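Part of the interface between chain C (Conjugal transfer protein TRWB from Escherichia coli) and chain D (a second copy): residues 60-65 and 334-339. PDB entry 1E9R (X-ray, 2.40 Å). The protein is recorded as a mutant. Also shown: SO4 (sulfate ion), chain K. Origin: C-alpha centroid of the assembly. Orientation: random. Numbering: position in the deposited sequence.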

ATOM      1  N   GLY C  60       4.426  -5.699 -26.930  1.00 39.20           N
ATOM      2  CA  GLY C  60       4.970  -4.571 -27.670  1.00 40.29           C
ATOM      3  C   GLY C  60       4.069  -3.348 -27.729  1.00 41.14           C
ATOM      4  O   GLY C  60       2.846  -3.475 -27.835  1.00 41.54           O
ATOM      5  N   ALA C  61       4.674  -2.161 -27.673  1.00 41.11           N
ATOM      6  CA  ALA C  61       3.925  -0.906 -27.714  1.00 41.93           C
ATOM      7  C   ALA C  61       3.089  -0.769 -28.999  1.00 42.49           C
ATOM      8  O   ALA C  61       3.130  -1.636 -29.875  1.00 44.94           O
ATOM      9  CB  ALA C  61       4.889   0.284 -27.573  1.00 40.74           C
ATOM     10  N   THR C  62       2.324   0.318 -29.095  1.00 42.63           N
ATOM     11  CA  THR C  62       1.483   0.572 -30.261  1.00 43.49           C
ATOM     12  C   THR C  62       2.365   0.723 -31.486  1.00 42.02           C
ATOM     13  O   THR C  62       3.452   1.289 -31.404  1.00 41.64           O
ATOM     14  CB  THR C  62       0.675   1.886 -30.122  1.00 44.64           C
ATOM     15  OG1 THR C  62       0.228   2.036 -28.772  1.00 50.07           O
ATOM     16  CG2 THR C  62      -0.542   1.865 -31.045  1.00 42.97           C
ATOM     17  N   GLY C  63       1.894   0.207 -32.616  1.00 42.90           N
ATOM     18  CA  GLY C  63       2.630   0.320 -33.865  1.00 44.57           C
ATOM     19  C   GLY C  63       3.907  -0.485 -34.014  1.00 45.89           C
ATOM     20  O   GLY C  63       4.586  -0.387 -35.041  1.00 47.78           O
ATOM     21  N   THR C  64       4.241  -1.285 -33.009  1.00 43.82           N
ATOM     22  CA  THR C  64       5.453  -2.081 -33.078  1.00 44.24           C
ATOM     23  C   THR C  64       5.325  -3.282 -34.015  1.00 43.29           C
ATOM     24  O   THR C  64       6.332  -3.908 -34.338  1.00 44.06           O
ATOM     25  CB  THR C  64       5.876  -2.559 -31.690  1.00 45.19           C
ATOM     26  OG1 THR C  64       4.819  -3.319 -31.101  1.00 48.02           O
ATOM     27  CG2 THR C  64       6.182  -1.368 -30.802  1.00 45.15           C
ATOM     28  N   GLY C  65       4.101  -3.603 -34.448  1.00 41.55           N
ATOM     29  CA  GLY C  65       3.893  -4.711 -35.377  1.00 38.70           C
ATOM     30  C   GLY C  65       3.209  -5.974 -34.874  1.00 38.76           C
ATOM     31  O   GLY C  65       3.289  -7.027 -35.517  1.00 39.12           O
TER
ATOM     32  N   ARG D 334       1.018   7.253 -21.131  1.00 28.43           N
ATOM     33  CA  ARG D 334       2.298   7.838 -21.557  1.00 29.20           C
ATOM     34  C   ARG D 334       3.005   6.927 -22.561  1.00 28.75           C
ATOM     35  O   ARG D 334       3.697   7.393 -23.466  1.00 29.87           O
ATOM     36  CB  ARG D 334       3.220   8.092 -20.354  1.00 28.11           C
ATOM     37  CG  ARG D 334       2.791   9.250 -19.485  1.00 31.50           C
ATOM     38  CD  ARG D 334       3.789   9.547 -18.367  1.00 34.62           C
ATOM     39  NE  ARG D 334       3.777   8.532 -17.311  1.00 36.40           N
ATOM     40  CZ  ARG D 334       4.647   7.525 -17.214  1.00 38.88           C
ATOM     41  NH1 ARG D 334       5.621   7.386 -18.110  1.00 37.78           N
ATOM     42  NH2 ARG D 334       4.540   6.643 -16.223  1.00 37.75           N
ATOM     43  N   ALA D 335       2.810   5.625 -22.401  1.00 29.30           N
ATOM     44  CA  ALA D 335       3.417   4.634 -23.281  1.00 30.46           C
ATOM     45  C   ALA D 335       2.777   4.631 -24.672  1.00 31.82           C
ATOM     46  O   ALA D 335       3.284   3.987 -25.602  1.00 33.42           O
ATOM     47  CB  ALA D 335       3.299   3.256 -22.655  1.00 29.87           C
ATOM     48  N   SER D 336       1.663   5.345 -24.817  1.00 31.82           N
ATOM     49  CA  SER D 336       0.961   5.413 -26.100  1.00 31.09           C
ATOM     50  C   SER D 336       1.473   6.542 -26.996  1.00 30.04           C
ATOM     51  O   SER D 336       0.974   6.748 -28.099  1.00 28.37           O
ATOM     52  CB  SER D 336      -0.538   5.552 -25.865  1.00 30.53           C
ATOM     53  OG  SER D 336      -1.036   4.376 -25.246  1.00 30.51           O
ATOM     54  N   PHE D 337       2.463   7.271 -26.494  1.00 29.85           N
ATOM     55  CA  PHE D 337       3.111   8.342 -27.239  1.00 30.65           C
ATOM     56  C   PHE D 337       4.450   7.714 -27.583  1.00 31.96           C
ATOM     57  O   PHE D 337       5.210   7.350 -26.688  1.00 33.21           O
ATOM     58  CB  PHE D 337       3.340   9.579 -26.364  1.00 29.72           C
ATOM     59  CG  PHE D 337       2.086  10.323 -26.025  1.00 29.03           C
ATOM     60  CD1 PHE D 337       1.300   9.932 -24.944  1.00 28.80           C
ATOM     61  CD2 PHE D 337       1.676  11.406 -26.804  1.00 28.87           C
ATOM     62  CE1 PHE D 337       0.113  10.611 -24.634  1.00 29.86           C
ATOM     63  CE2 PHE D 337       0.495  12.094 -26.511  1.00 28.69           C
ATOM     64  CZ  PHE D 337      -0.292  11.697 -25.421  1.00 30.50           C
ATOM     65  N   ARG D 338       4.736   7.571 -28.870  1.00 32.25           N
ATOM     66  CA  ARG D 338       5.978   6.946 -29.297  1.00 33.18           C
ATOM     67  C   ARG D 338       7.199   7.863 -29.406  1.00 32.36           C
ATOM     68  O   ARG D 338       8.336   7.382 -29.430  1.00 34.03           O
ATOM     69  CB  ARG D 338       5.739   6.218 -30.615  1.00 32.95           C
ATOM     70  CG  ARG D 338       4.698   5.123 -30.500  1.00 36.07           C
ATOM     71  CD  ARG D 338       5.106   4.108 -29.450  1.00 36.92           C
ATOM     72  NE  ARG D 338       6.455   3.601 -29.702  1.00 38.82           N
ATOM     73  CZ  ARG D 338       6.791   2.822 -30.730  1.00 38.47           C
ATOM     74  NH1 ARG D 338       5.873   2.441 -31.615  1.00 38.16           N
ATOM     75  NH2 ARG D 338       8.056   2.441 -30.886  1.00 38.04           N
ATOM     76  N   SER D 339       6.972   9.173 -29.481  1.00 31.48           N
ATOM     77  CA  SER D 339       8.072  10.132 -29.560  1.00 31.89           C
ATOM     78  C   SER D 339       8.051  11.020 -28.310  1.00 30.51           C
ATOM     79  O   SER D 339       6.983  11.417 -27.817  1.00 30.01           O
ATOM     80  CB  SER D 339       7.960  10.988 -30.826  1.00 32.49           C
ATOM     81  OG  SER D 339       8.158  10.206 -31.994  1.00 33.75           O
TER
HETATM   82  S   SO4 K 601       0.791  -3.013 -33.485  1.00 43.60           S
HETATM   83  O1  SO4 K 601      -0.259  -3.950 -33.931  1.00 43.49           O
HETATM   84  O2  SO4 K 601       0.161  -1.879 -32.786  1.00 43.69           O
HETATM   85  O3  SO4 K 601       1.714  -3.697 -32.559  1.00 44.28           O
HETATM   86  O4  SO4 K 601       1.552  -2.534 -34.656  1.00 44.24           O

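This is a small loop-to-loop contact in which one arginine of chain D lies against a tight turn of chain C, making a single weak hydrogen bond amid van der Waals packing. The two stretches together bury 202 Å², and the largest share on either chain, 71 Å², belongs to Arg D338. The backbones stay well apart: the nearest CA atoms are those of Thr C62 and Ser D336, at 6.4 Å, so side chains must bridge the gap.

On chain C, a type II turn runs from Ala C61 to Thr C64. Its closing backbone bond, Thr C64 N to Ala C61 O, is weak at 3.3 Å, but Thr C64 OG1 donates to the same Ala C61 O at 2.7 Å and ties the turn together. Gly C63 has a phi of 70°, a value that favours glycine. A type I turn from Arg D334 to Phe D337 shapes the facing loop, with Phe D337 N bonded to Arg D334 O at 3.3 Å; the CA-to-CB bond of Phe D337 points away from chain C, and its side chain makes no contact with the C stretch.

The CA-to-CB bond of Arg D338 points toward the chain C stretch, and its first three chi angles are all m. Its NH1 lies 2.7 Å from Thr C62 O, a short separation, yet the N-H...O angle of 118° makes the charge-assisted bond weak. Ala C61 CB covers one face of the guanidinium, 4.2 Å from Arg D338 NE, while Thr C64 CG2 approaches Arg D338 NH1 at 3.9 Å. The hydroxyls Thr C62 OG1 and Ser D336 OG, 4.4 Å apart, are too distant to bond and merely pack.

The sulfate, probably from the crystallisation liquor, binds chain C's backbone: Gly C63 N reaches its O2 at 2.7 Å and Gly C65 N its O4 at 2.8 Å, pairing amide donors with anionic oxygens.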